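HydG protein (Carboxydothermus hydrogenoformans, PDB 4RTB) acts as a radical SAM maturase, a CO and cyanide synthase that carries a [4Fe-4S] cluster and S-adenosylmethionine and serves the assembly of [FeFe]-hydrogenase. Local coordinates at residues Q23-L28 against V264-D269; I96-P101 against R373-I378; L151-E156 against S163-I168; H280-P285 against A311-M316. All coordinates share one frame; numbering follows the deposited sequence.

Contact 1: Q23-L28 against V264-D269; sequences QEIITL and VIAHAD
Here the N-terminal helix 23-39 docks on helix 257-275, one of the outer helices of the radical SAM barrel, with Ile-25 set against Ala-266 and His-267. Both branches of the isoleucine are used. CG2 meets the small methyl of Ala-266, 3.9 Å from its CB, while the longer branch carries CD1 to His-267, 3.9 Å from its CD2. That reach depends on CG1 standing beside the backbone N (chi1 -62°) with CD1 extended beyond it, which brings the arm obliquely to the histidine; CD1 also comes within 4.1 Å of His-267 CA. The two helices can come close here because Ala-266 is so short: Ile-25 CA and Ala-266 CA are 6.3 Å apart. The polar side of the histidine is engaged elsewhere, for ND1 is hydrogen-bonded to Tyr-211 OH and the two rings meet at a steep angle. Leu-232, on the helix next to it, also touches His-267. No hydrogen bond links the two segments. Between them the contact is therefore apolar and buried, and the imidazole offers the isoleucine a ring carbon while its ND1 is satisfied by the tyrosine.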
loop_
_atom_site.group_PDB
_atom_site.type_symbol
_atom_site.label_atom_id
_atom_site.label_comp_id
_atom_site.label_asym_id
_atom_site.label_seq_id
_atom_site.Cartn_x
_atom_site.Cartn_y
_atom_site.Cartn_z
ATOM N N GLN A 23 12.919 -10.760 16.394
ATOM C CA GLN A 23 13.904 -11.723 15.901
ATOM C C GLN A 23 13.278 -13.082 15.596
ATOM O O GLN A 23 13.566 -13.695 14.561
ATOM C CB GLN A 23 15.044 -11.887 16.916
ATOM C CG GLN A 23 15.926 -10.653 17.094
ATOM C CD GLN A 23 15.371 -9.655 18.101
ATOM O OE1 GLN A 23 14.171 -9.383 18.134
ATOM N NE2 GLN A 23 16.252 -9.100 18.924
ATOM N N GLU A 24 12.410 -13.521 16.505
ATOM C CA GLU A 24 11.671 -14.771 16.375
ATOM C C GLU A 24 11.079 -14.944 14.975
ATOM O O GLU A 24 11.224 -16.012 14.368
ATOM C CB GLU A 24 10.570 -14.839 17.439
ATOM C CG GLU A 24 11.118 -14.876 18.870
ATOM C CD GLU A 24 10.034 -14.883 19.936
ATOM O OE1 GLU A 24 10.316 -15.346 21.064
ATOM O OE2 GLU A 24 8.906 -14.422 19.655
ATOM N N ILE A 25 10.450 -13.886 14.462
ATOM C CA ILE A 25 9.894 -13.893 13.110
ATOM C C ILE A 25 10.882 -14.475 12.108
ATOM O O ILE A 25 10.584 -15.473 11.444
ATOM C CB ILE A 25 9.501 -12.481 12.641
ATOM C CG1 ILE A 25 8.417 -11.887 13.541
ATOM C CG2 ILE A 25 9.035 -12.512 11.198
ATOM C CD1 ILE A 25 8.116 -10.435 13.238
ATOM N N ILE A 26 12.070 -13.871 12.036
ATOM C CA ILE A 26 13.077 -14.297 11.067
ATOM C C ILE A 26 13.420 -15.773 11.231
ATOM O O ILE A 26 13.625 -16.468 10.236
ATOM C CB ILE A 26 14.373 -13.471 11.163
ATOM C CG1 ILE A 26 14.065 -11.980 11.082
ATOM C CG2 ILE A 26 15.340 -13.850 10.052
ATOM C CD1 ILE A 26 14.166 -11.302 12.403
ATOM N N THR A 27 13.469 -16.262 12.469
ATOM C CA THR A 27 13.709 -17.687 12.662
ATOM C C THR A 27 12.565 -18.457 12.011
ATOM O O THR A 27 12.805 -19.275 11.127
ATOM C CB THR A 27 13.845 -18.087 14.150
ATOM O OG1 THR A 27 13.025 -17.240 14.960
ATOM C CG2 THR A 27 15.293 -17.969 14.610
ATOM N N LEU A 28 11.330 -18.150 12.410
ATOM C CA LEU A 28 10.146 -18.835 11.887
ATOM C C LEU A 28 10.140 -18.888 10.361
ATOM O O LEU A 28 10.230 -19.969 9.769
ATOM C CB LEU A 28 8.867 -18.155 12.387
ATOM C CG LEU A 28 7.530 -18.630 11.806
ATOM C CD1 LEU A 28 7.347 -20.131 11.984
ATOM C CD2 LEU A 28 6.371 -17.875 12.441
ATOM N N VAL A 264 6.110 -11.206 5.323
ATOM C CA VAL A 264 5.059 -10.225 5.571
ATOM C C VAL A 264 3.942 -10.816 6.425
ATOM O O VAL A 264 3.528 -10.225 7.427
ATOM C CB VAL A 264 4.463 -9.695 4.260
ATOM C CG1 VAL A 264 3.223 -8.864 4.539
ATOM C CG2 VAL A 264 5.495 -8.879 3.508
ATOM N N ILE A 265 3.462 -11.988 6.026
ATOM C CA ILE A 265 2.397 -12.659 6.756
ATOM C C ILE A 265 2.847 -12.988 8.177
ATOM O O ILE A 265 2.088 -12.805 9.131
ATOM C CB ILE A 265 1.945 -13.947 6.040
ATOM C CG1 ILE A 265 1.538 -13.631 4.598
ATOM C CG2 ILE A 265 0.789 -14.593 6.787
ATOM C CD1 ILE A 265 1.107 -14.842 3.804
ATOM N N ALA A 266 4.085 -13.453 8.313
ATOM C CA ALA A 266 4.648 -13.734 9.633
ATOM C C ALA A 266 4.680 -12.474 10.492
ATOM O O ALA A 266 4.418 -12.520 11.696
ATOM C CB ALA A 266 6.044 -14.320 9.501
ATOM N N HIS A 267 4.995 -11.351 9.855
ATOM C CA HIS A 267 5.103 -10.063 10.528
ATOM C C HIS A 267 3.747 -9.601 11.057
ATOM O O HIS A 267 3.616 -9.245 12.234
ATOM C CB HIS A 267 5.688 -9.023 9.567
ATOM C CG HIS A 267 6.240 -7.813 10.247
ATOM N ND1 HIS A 267 6.878 -6.796 9.558
ATOM C CD2 HIS A 267 6.260 -7.444 11.549
ATOM C CE1 HIS A 267 7.257 -5.864 10.405
ATOM N NE2 HIS A 267 6.892 -6.230 11.624
ATOM N N ALA A 268 2.742 -9.614 10.184
ATOM C CA ALA A 268 1.381 -9.243 10.571
ATOM C C ALA A 268 0.845 -10.167 11.664
ATOM O O ALA A 268 0.206 -9.711 12.620
ATOM C CB ALA A 268 0.466 -9.262 9.365
ATOM N N ASP A 269 1.101 -11.464 11.507
ATOM C CA ASP A 269 0.799 -12.451 12.537
ATOM C C ASP A 269 1.371 -12.021 13.881
ATOM O O ASP A 269 0.649 -11.936 14.882
ATOM C CB ASP A 269 1.365 -13.820 12.151
ATOM C CG ASP A 269 0.298 -14.788 11.683
ATOM O OD1 ASP A 269 -0.641 -14.356 10.982
ATOM O OD2 ASP A 269 0.408 -15.989 12.010
#

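Contact 2: I96-P101 against R373-I378; sequences IVLFAP and RSLAEI
No ring, amide or guanidinium takes part where Leu-98 meets Leu-375 and Ile-378, so there are no faces or edges to assign; the contact is made of branched aliphatic ends. The ring of Phe-99, the next residue along the strand, lies on the strand's other face, where it touches Gln-343, Arg-148 and Leu-150. Strand 95-105 is part of the parallel barrel of the radical SAM fold, and Leu-98 projects from it toward the first turn of helix 375-384, which Ser-374 precedes at the N-cap position. The backbones stay well apart, with 9.4 Å between Leu-98 CA and Leu-375 CA, and the side chains have to bridge that gap. Leu-98 does so with CG placed opposite its own carbonyl carbon (chi1 -56°), an orientation that sends CD1 out to the helix. Leu-375, one turn before Ile-378 on the same helical side, presents its CD1 at an oblique angle to the strand leucine. Ile-378 comes head-on instead, its delta methyl pointing at that of Leu-98. Met-344 of the adjoining strand 343-345 touches both Leu-98 and Ile-378, so the helix covers two neighbouring strands at once. Strand 388-390, which follows the helix in the chain, pairs with strand 95-105: Leu-98 is joined to Ser-390 through the backbone. Everything between the two segments converges on one methyl, Leu-98 CD1, which lies 4.0 Å from Leu-375 CD1 and 4.1 Å from Ile-378 CD1.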
loop_
_atom_site.group_PDB
_atom_site.type_symbol
_atom_site.label_atom_id
_atom_site.label_comp_id
_atom_site.label_asym_id
_atom_site.label_seq_id
_atom_site.Cartn_x
_atom_site.Cartn_y
_atom_site.Cartn_z
ATOM N N ILE A 96 -12.498 0.625 -4.047
ATOM C CA ILE A 96 -11.065 0.858 -4.172
ATOM C C ILE A 96 -10.734 2.274 -3.696
ATOM O O ILE A 96 -11.330 3.253 -4.152
ATOM C CB ILE A 96 -10.579 0.642 -5.623
ATOM C CG1 ILE A 96 -9.102 1.020 -5.760
ATOM C CG2 ILE A 96 -11.451 1.411 -6.615
ATOM C CD1 ILE A 96 -8.168 0.072 -5.044
ATOM N N VAL A 97 -9.800 2.376 -2.757
ATOM C CA VAL A 97 -9.462 3.663 -2.167
ATOM C C VAL A 97 -8.310 4.317 -2.918
ATOM O O VAL A 97 -7.310 3.667 -3.226
ATOM C CB VAL A 97 -9.096 3.517 -0.684
ATOM C CG1 VAL A 97 -8.900 4.883 -0.051
ATOM C CG2 VAL A 97 -10.179 2.741 0.047
ATOM N N LEU A 98 -8.455 5.605 -3.215
ATOM C CA LEU A 98 -7.444 6.323 -3.978
ATOM C C LEU A 98 -6.711 7.362 -3.132
ATOM O O LEU A 98 -7.318 8.079 -2.328
ATOM C CB LEU A 98 -8.074 6.998 -5.199
ATOM C CG LEU A 98 -8.842 6.098 -6.169
ATOM C CD1 LEU A 98 -9.157 6.855 -7.450
ATOM C CD2 LEU A 98 -8.077 4.814 -6.471
ATOM N N PHE A 99 -5.397 7.430 -3.319
ATOM C CA PHE A 99 -4.571 8.422 -2.648
ATOM C C PHE A 99 -3.469 8.900 -3.580
ATOM O O PHE A 99 -3.174 8.261 -4.592
ATOM C CB PHE A 99 -3.963 7.849 -1.366
ATOM C CG PHE A 99 -2.858 6.859 -1.607
ATOM C CD1 PHE A 99 -3.150 5.534 -1.888
ATOM C CD2 PHE A 99 -1.527 7.250 -1.545
ATOM C CE1 PHE A 99 -2.135 4.618 -2.112
ATOM C CE2 PHE A 99 -0.511 6.338 -1.767
ATOM C CZ PHE A 99 -0.815 5.022 -2.050
ATOM N N ALA A 100 -2.859 10.027 -3.229
ATOM C CA ALA A 100 -1.739 10.561 -3.989
ATOM C C ALA A 100 -0.531 10.764 -3.080
ATOM O O ALA A 100 -0.649 11.334 -1.992
ATOM C CB ALA A 100 -2.125 11.864 -4.664
ATOM N N PRO A 101 0.638 10.279 -3.519
ATOM C CA PRO A 101 1.875 10.452 -2.755
ATOM C C PRO A 101 2.476 11.837 -2.953
ATOM O O PRO A 101 2.630 12.292 -4.085
ATOM C CB PRO A 101 2.792 9.369 -3.326
ATOM C CG PRO A 101 2.314 9.181 -4.721
ATOM C CD PRO A 101 0.833 9.431 -4.709
ATOM N N ARG A 373 -0.664 10.117 -15.702
ATOM C CA ARG A 373 -2.052 9.927 -16.120
ATOM C C ARG A 373 -3.016 10.694 -15.214
ATOM O O ARG A 373 -2.749 10.882 -14.029
ATOM C CB ARG A 373 -2.414 8.439 -16.145
ATOM C CG ARG A 373 -2.120 7.681 -14.860
ATOM C CD ARG A 373 -2.831 6.333 -14.855
ATOM N NE ARG A 373 -1.933 5.224 -14.542
ATOM C CZ ARG A 373 -1.791 4.142 -15.302
ATOM N NH1 ARG A 373 -2.494 4.015 -16.421
ATOM N NH2 ARG A 373 -0.950 3.182 -14.942
ATOM N N SER A 374 -4.137 11.133 -15.782
ATOM C CA SER A 374 -5.074 12.000 -15.068
ATOM C C SER A 374 -6.052 11.232 -14.190
ATOM O O SER A 374 -6.521 10.162 -14.565
ATOM C CB SER A 374 -5.857 12.863 -16.056
ATOM O OG SER A 374 -6.890 13.569 -15.393
ATOM N N LEU A 375 -6.373 11.805 -13.033
ATOM C CA LEU A 375 -7.258 11.165 -12.062
ATOM C C LEU A 375 -8.642 10.870 -12.639
ATOM O O LEU A 375 -9.181 9.777 -12.442
ATOM C CB LEU A 375 -7.392 12.037 -10.811
ATOM C CG LEU A 375 -8.346 11.536 -9.722
ATOM C CD1 LEU A 375 -7.878 10.202 -9.160
ATOM C CD2 LEU A 375 -8.489 12.568 -8.610
ATOM N N ALA A 376 -9.207 11.841 -13.353
ATOM C CA ALA A 376 -10.528 11.685 -13.956
ATOM C C ALA A 376 -10.578 10.490 -14.907
ATOM O O ALA A 376 -11.559 9.745 -14.927
ATOM C CB ALA A 376 -10.928 12.956 -14.688
ATOM N N GLU A 377 -9.515 10.312 -15.686
ATOM C CA GLU A 377 -9.418 9.186 -16.608
ATOM C C GLU A 377 -9.500 7.847 -15.882
ATOM O O GLU A 377 -10.326 6.998 -16.223
ATOM C CB GLU A 377 -8.117 9.262 -17.413
ATOM C CG GLU A 377 -8.254 9.999 -18.736
ATOM C CD GLU A 377 -6.916 10.399 -19.331
ATOM O OE1 GLU A 377 -5.958 9.598 -19.255
ATOM O OE2 GLU A 377 -6.822 11.523 -19.869
ATOM N N ILE A 378 -8.652 7.661 -14.875
ATOM C CA ILE A 378 -8.605 6.387 -14.172
ATOM C C ILE A 378 -9.873 6.172 -13.352
ATOM O O ILE A 378 -10.238 5.033 -13.068
ATOM C CB ILE A 378 -7.356 6.278 -13.258
ATOM C CG1 ILE A 378 -7.699 6.579 -11.798
ATOM C CG2 ILE A 378 -6.233 7.171 -13.761
ATOM C CD1 ILE A 378 -7.598 5.371 -10.894
#

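Contact 3: L151-E156 against S163-I168. With SAM (S-adenosylmethionine), chain B.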
loop_
_atom_site.group_PDB
_atom_site.type_symbol
_atom_site.label_atom_id
_atom_site.label_comp_id
_atom_site.label_asym_id
_atom_site.label_seq_id
_atom_site.Cartn_x
_atom_site.Cartn_y
_atom_site.Cartn_z
ATOM N N LEU A 151 2.727 11.358 2.416
ATOM C CA LEU A 151 3.996 12.079 2.499
ATOM C C LEU A 151 5.177 11.120 2.482
ATOM O O LEU A 151 5.264 10.207 3.305
ATOM C CB LEU A 151 4.060 12.938 3.761
ATOM C CG LEU A 151 3.077 14.100 3.886
ATOM C CD1 LEU A 151 3.316 14.827 5.193
ATOM C CD2 LEU A 151 3.208 15.051 2.708
ATOM N N VAL A 152 6.091 11.341 1.546
ATOM C CA VAL A 152 7.248 10.471 1.395
ATOM C C VAL A 152 8.531 11.302 1.290
ATOM O O VAL A 152 8.569 12.326 0.600
ATOM C CB VAL A 152 7.078 9.551 0.161
ATOM C CG1 VAL A 152 6.397 10.302 -0.965
ATOM C CG2 VAL A 152 8.406 8.964 -0.285
ATOM N N MET A 153 9.567 10.867 2.006
ATOM C CA MET A 153 10.845 11.573 2.044
ATOM C C MET A 153 12.043 10.636 2.041
ATOM O O MET A 153 11.940 9.470 2.423
ATOM C CB MET A 153 10.939 12.449 3.290
ATOM C CG MET A 153 10.218 13.768 3.217
ATOM S SD MET A 153 9.937 14.373 4.888
ATOM C CE MET A 153 11.533 14.030 5.629
ATOM N N GLY A 154 13.189 11.165 1.628
ATOM C CA GLY A 154 14.452 10.489 1.850
ATOM C C GLY A 154 14.820 10.643 3.314
ATOM O O GLY A 154 14.299 11.526 3.998
ATOM N N GLU A 155 15.712 9.789 3.803
ATOM C CA GLU A 155 16.060 9.810 5.219
ATOM C C GLU A 155 17.053 10.919 5.557
ATOM O O GLU A 155 18.129 11.013 4.968
ATOM C CB GLU A 155 16.625 8.455 5.657
ATOM C CG GLU A 155 16.965 8.382 7.143
ATOM C CD GLU A 155 17.218 6.962 7.621
ATOM O OE1 GLU A 155 17.433 6.074 6.768
ATOM O OE2 GLU A 155 17.193 6.733 8.848
ATOM N N GLU A 156 16.663 11.767 6.502
ATOM C CA GLU A 156 17.558 12.751 7.091
ATOM C C GLU A 156 17.611 12.447 8.589
ATOM O O GLU A 156 16.853 11.597 9.059
ATOM C CB GLU A 156 17.068 14.178 6.813
ATOM C CG GLU A 156 16.991 14.550 5.342
ATOM C CD GLU A 156 16.330 15.899 5.121
ATOM O OE1 GLU A 156 15.385 16.232 5.869
ATOM O OE2 GLU A 156 16.757 16.631 4.203
ATOM N N SER A 163 11.293 18.039 12.795
ATOM C CA SER A 163 11.001 19.465 12.921
ATOM C C SER A 163 10.295 19.953 11.657
ATOM O O SER A 163 9.255 20.631 11.714
ATOM C CB SER A 163 12.283 20.258 13.162
ATOM O OG SER A 163 13.079 19.624 14.147
ATOM N N TYR A 164 10.885 19.585 10.522
ATOM C CA TYR A 164 10.341 19.860 9.195
ATOM C C TYR A 164 8.853 19.506 9.097
ATOM O O TYR A 164 8.021 20.334 8.708
ATOM C CB TYR A 164 11.159 19.079 8.163
ATOM C CG TYR A 164 10.805 19.314 6.716
ATOM C CD1 TYR A 164 10.169 18.328 5.971
ATOM C CD2 TYR A 164 11.131 20.505 6.084
ATOM C CE1 TYR A 164 9.854 18.527 4.643
ATOM C CE2 TYR A 164 10.820 20.715 4.752
ATOM C CZ TYR A 164 10.184 19.720 4.037
ATOM O OH TYR A 164 9.866 19.920 2.711
ATOM N N LEU A 165 8.526 18.274 9.472
ATOM C CA LEU A 165 7.148 17.803 9.462
ATOM C C LEU A 165 6.318 18.487 10.543
ATOM O O LEU A 165 5.120 18.712 10.365
ATOM C CB LEU A 165 7.098 16.285 9.647
ATOM C CG LEU A 165 7.596 15.437 8.475
ATOM C CD1 LEU A 165 7.563 13.959 8.825
ATOM C CD2 LEU A 165 6.762 15.711 7.237
ATOM N N GLU A 166 6.958 18.815 11.662
ATOM C CA GLU A 166 6.270 19.484 12.763
ATOM C C GLU A 166 5.766 20.850 12.334
ATOM O O GLU A 166 4.796 21.362 12.894
ATOM C CB GLU A 166 7.184 19.620 13.981
ATOM C CG GLU A 166 7.013 18.507 15.000
ATOM C CD GLU A 166 8.196 18.389 15.938
ATOM O OE1 GLU A 166 9.195 19.110 15.730
ATOM O OE2 GLU A 166 8.129 17.573 16.880
ATOM N N GLU A 167 6.424 21.443 11.344
ATOM C CA GLU A 167 5.930 22.699 10.794
ATOM C C GLU A 167 5.031 22.490 9.576
ATOM O O GLU A 167 4.095 23.258 9.354
ATOM C CB GLU A 167 7.091 23.625 10.428
ATOM C CG GLU A 167 7.336 24.723 11.453
ATOM C CD GLU A 167 7.897 25.988 10.831
ATOM O OE1 GLU A 167 8.253 25.957 9.633
ATOM O OE2 GLU A 167 7.975 27.015 11.540
ATOM N N ILE A 168 5.297 21.448 8.794
ATOM C CA ILE A 168 4.591 21.275 7.525
ATOM C C ILE A 168 3.217 20.599 7.643
ATOM O O ILE A 168 2.244 21.070 7.051
ATOM C CB ILE A 168 5.462 20.487 6.526
ATOM C CG1 ILE A 168 6.540 21.414 5.957
ATOM C CG2 ILE A 168 4.617 19.893 5.405
ATOM C CD1 ILE A 168 7.151 20.938 4.667
HETATM N N SAM B . 13.060 6.757 2.725
HETATM C CA SAM B . 12.093 5.949 3.467
HETATM C C SAM B . 12.424 4.461 3.479
HETATM O O SAM B . 13.371 3.998 2.852
HETATM O OXT SAM B . 11.734 3.680 4.131
HETATM C CB SAM B . 10.678 6.127 2.918
HETATM C CG SAM B . 10.548 6.629 1.480
HETATM S SD SAM B . 11.115 5.548 0.144
HETATM C CE SAM B . 11.221 6.795 -1.142
HETATM C "C5'" SAM B . 9.556 4.861 -0.458
HETATM C "C4'" SAM B . 9.626 3.414 -0.937
HETATM O "O4'" SAM B . 9.902 3.291 -2.323
HETATM C "C3'" SAM B . 10.723 2.628 -0.237
HETATM O "O3'" SAM B . 10.242 2.072 0.962
HETATM C "C2'" SAM B . 11.083 1.556 -1.245
HETATM O "O2'" SAM B . 10.555 0.315 -0.851
HETATM C "C1'" SAM B . 10.405 1.984 -2.535
HETATM N N9 SAM B . 11.395 1.937 -3.620
HETATM C C8 SAM B . 12.639 2.504 -3.606
HETATM N N7 SAM B . 13.249 2.232 -4.780
HETATM C C5 SAM B . 12.414 1.489 -5.537
HETATM C C6 SAM B . 12.538 0.945 -6.807
HETATM N N6 SAM B . 13.656 1.126 -7.504
HETATM N N1 SAM B . 11.498 0.213 -7.339
HETATM C C2 SAM B . 10.341 0.027 -6.610
HETATM N N3 SAM B . 10.223 0.571 -5.348
HETATM C C4 SAM B . 11.243 1.292 -4.820
#
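The carbonyl oxygen of Met-153 takes a hydrogen bond from the amino nitrogen of S-adenosylmethionine, 3.0 Å from Met-153 O to SAM N, while the side chain of the same residue turns the other way, to Tyr-164 and Leu-165. Strand residues alternate in this way: Val-152, one place earlier, faces the ligand, with CG2 at 3.6 Å from SAM CG and 3.7 Å from SAM CE, the methyl on the sulfonium. Gly-154 then touches the iron-sulfur cluster. Behind the strand the first two torsions of the methionine (chi1 -80°, chi2 160°) carry SD to the tyrosine ring, 4.1 Å from Tyr-164 CD1. This Met-aromatic contact is oblique; the sulfur sits 5.2 Å from the Tyr-164 ring centroid, 72° off the ring normal. The ring is steadied from two other quarters, since Ile-168 CD1 lies over one face, toward the rim, and Tyr-164 OH is hydrogen-bonded to Leu-129 O. Leu-165 wedges its CD2 between the two strand side chains, 4.1 Å from Leu-151 CD1 and 4.2 Å from Met-153 SD, and the two leucines pass each other in opposite directions. The apolar layer thus backs the part of the chain whose Met-153 carbonyl binds the ligand. In the fold, strand 148-153 and helix 158-175 open a beta-alpha-beta unit that runs on into strand 180-184. The helix runs nearly antiparallel to the strand; strand 95-105 flanks it through Leu-104, and helix 131-144 through contacts with Ile-168.

Contact 4: H280-P285 against A311-M316; sequences HTVSVP and ALLRIM
Two valines with different first torsions offer their CG1 methyls to the same leucine. In Val-282, CG1 stands opposite the backbone N (chi1 172°); in Val-284 it stands opposite the carbonyl carbon instead (chi1 -82°). Two residues apart along the chain, both look to the same side, and Leu-313 divides its branches between them. Its CD2 approaches Val-282 CG1 to 3.7 Å at an oblique angle. The other branch runs past Val-284 in the opposing direction, CD1 lying 3.5 Å from Val-284 CG1. One leucine fork thus straddles two positions of the strand and its extension, and from Val-282 CA to Leu-313 CA the span is 8.5 Å. No hydrogen bond crosses the interface, and all three residues are buried. The forked leucine has company from outside: Val-264 of helix 257-275 touches both Val-282 and Leu-313, and Val-284 also rests on Ile-322 of the next strand. On the far face of the strand, Ser-283 meets Phe-207 and Ile-323. The side chain of Val-284 is about 10 Å from the bound S-adenosylmethionine. Strand 281-283, helix 303-316 and strand 321-324 form a beta-alpha-beta crossover, and a helix leucine set down on strand valines belongs to the apolar layer between the parallel strands and surrounding helices of a TIM-type radical SAM barrel.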
loop_
_atom_site.group_PDB
_atom_site.type_symbol
_atom_site.label_atom_id
_atom_site.label_comp_id
_atom_site.label_asym_id
_atom_site.label_seq_id
_atom_site.Cartn_x
_atom_site.Cartn_y
_atom_site.Cartn_z
ATOM N N HIS A 280 -2.653 -2.091 9.661
ATOM C CA HIS A 280 -3.767 -1.579 8.888
ATOM C C HIS A 280 -3.614 -1.947 7.414
ATOM O O HIS A 280 -4.561 -2.414 6.783
ATOM C CB HIS A 280 -3.875 -0.066 9.049
ATOM C CG HIS A 280 -5.024 0.532 8.306
ATOM N ND1 HIS A 280 -5.048 1.853 7.917
ATOM C CD2 HIS A 280 -6.189 -0.010 7.878
ATOM C CE1 HIS A 280 -6.180 2.097 7.277
ATOM N NE2 HIS A 280 -6.889 0.985 7.245
ATOM N N THR A 281 -2.418 -1.727 6.871
ATOM C CA THR A 281 -2.165 -1.980 5.456
ATOM C C THR A 281 -0.870 -2.747 5.200
ATOM O O THR A 281 0.125 -2.578 5.912
ATOM C CB THR A 281 -2.093 -0.665 4.641
ATOM O OG1 THR A 281 -0.846 -0.006 4.897
ATOM C CG2 THR A 281 -3.245 0.269 4.988
ATOM N N VAL A 282 -0.895 -3.588 4.171
ATOM C CA VAL A 282 0.313 -4.190 3.624
ATOM C C VAL A 282 0.538 -3.654 2.212
ATOM O O VAL A 282 -0.285 -3.866 1.322
ATOM C CB VAL A 282 0.238 -5.730 3.588
ATOM C CG1 VAL A 282 1.432 -6.294 2.840
ATOM C CG2 VAL A 282 0.163 -6.299 4.995
ATOM N N SER A 283 1.645 -2.946 2.016
ATOM C CA SER A 283 1.985 -2.383 0.714
ATOM C C SER A 283 2.827 -3.368 -0.085
ATOM O O SER A 283 3.868 -3.820 0.388
ATOM C CB SER A 283 2.739 -1.061 0.877
ATOM O OG SER A 283 2.021 -0.148 1.688
ATOM N N VAL A 284 2.387 -3.700 -1.294
ATOM C CA VAL A 284 3.138 -4.650 -2.113
ATOM C C VAL A 284 3.645 -4.038 -3.418
ATOM O O VAL A 284 2.941 -4.031 -4.430
ATOM C CB VAL A 284 2.297 -5.906 -2.430
ATOM C CG1 VAL A 284 2.356 -6.874 -1.269
ATOM C CG2 VAL A 284 0.852 -5.533 -2.748
ATOM N N PRO A 285 4.880 -3.516 -3.394
ATOM C CA PRO A 285 5.516 -2.955 -4.588
ATOM C C PRO A 285 6.518 -3.898 -5.251
ATOM O O PRO A 285 7.399 -4.444 -4.586
ATOM C CB PRO A 285 6.226 -1.712 -4.043
ATOM C CG PRO A 285 6.437 -1.995 -2.555
ATOM C CD PRO A 285 5.672 -3.239 -2.185
ATOM N N ALA A 311 -3.133 -12.235 -4.143
ATOM C CA ALA A 311 -4.206 -13.180 -3.860
ATOM C C ALA A 311 -3.978 -13.834 -2.509
ATOM O O ALA A 311 -4.856 -13.821 -1.644
ATOM C CB ALA A 311 -4.297 -14.231 -4.951
ATOM N N LEU A 312 -2.790 -14.406 -2.338
ATOM C CA LEU A 312 -2.415 -15.055 -1.090
ATOM C C LEU A 312 -2.465 -14.095 0.091
ATOM O O LEU A 312 -2.898 -14.460 1.174
ATOM C CB LEU A 312 -1.024 -15.666 -1.213
ATOM C CG LEU A 312 -1.011 -17.029 -1.898
ATOM C CD1 LEU A 312 0.385 -17.378 -2.364
ATOM C CD2 LEU A 312 -1.540 -18.087 -0.944
ATOM N N LEU A 313 -2.020 -12.864 -0.123
ATOM C CA LEU A 313 -2.087 -11.847 0.914
ATOM C C LEU A 313 -3.532 -11.521 1.269
ATOM O O LEU A 313 -3.870 -11.392 2.447
ATOM C CB LEU A 313 -1.349 -10.584 0.473
ATOM C CG LEU A 313 0.141 -10.549 0.815
ATOM C CD1 LEU A 313 0.922 -9.911 -0.310
ATOM C CD2 LEU A 313 0.366 -9.796 2.116
ATOM N N ARG A 314 -4.384 -11.397 0.256
ATOM C CA ARG A 314 -5.795 -11.123 0.508
ATOM C C ARG A 314 -6.468 -12.258 1.282
ATOM O O ARG A 314 -7.263 -12.010 2.191
ATOM C CB ARG A 314 -6.546 -10.874 -0.803
ATOM C CG ARG A 314 -8.067 -10.791 -0.654
ATOM C CD ARG A 314 -8.561 -9.410 -0.212
ATOM N NE ARG A 314 -8.109 -9.031 1.124
ATOM C CZ ARG A 314 -7.367 -7.961 1.385
ATOM N NH1 ARG A 314 -7.000 -7.150 0.402
ATOM N NH2 ARG A 314 -6.999 -7.696 2.629
ATOM N N ILE A 315 -6.142 -13.499 0.934
ATOM C CA ILE A 315 -6.799 -14.643 1.556
ATOM C C ILE A 315 -6.220 -14.938 2.946
ATOM O O ILE A 315 -6.913 -15.476 3.807
ATOM C CB ILE A 315 -6.714 -15.907 0.643
ATOM C CG1 ILE A 315 -7.667 -17.008 1.127
ATOM C CG2 ILE A 315 -5.287 -16.415 0.530
ATOM C CD1 ILE A 315 -7.005 -18.106 1.951
ATOM N N MET A 316 -4.968 -14.552 3.174
ATOM C CA MET A 316 -4.326 -14.799 4.465
ATOM C C MET A 316 -4.629 -13.709 5.490
ATOM O O MET A 316 -4.878 -14.002 6.658
ATOM C CB MET A 316 -2.811 -14.950 4.295
ATOM C CG MET A 316 -2.362 -16.242 3.604
ATOM S SD MET A 316 -2.294 -17.708 4.656
ATOM C CE MET A 316 -4.025 -18.124 4.811
#

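In the fold
All but contact 1 rest directly on the parallel sheet of the barrel, each pairing a strand with a helix laid against it. Contacts 2 and 3 use neighbouring strands, 95-105 and 148-153, though their centres lie 24 Å apart. The centre of contact 4 is about 20 Å from that of contact 2 and about 15 Å from that of contact 1, which it touches through Val-264 and Ile-265; helix 257-275 leads directly into strand 281-283. Along the chain, 151-156/163-168 and then 280-285/311-316 fall within the long span that contact 2 closes, whereas contacts 1 and 2 interlock. Local beta-alpha units build the wall around the cofactor, and contacts 1 and 2, between distant segments, lie on opposite sides of the chain's centre.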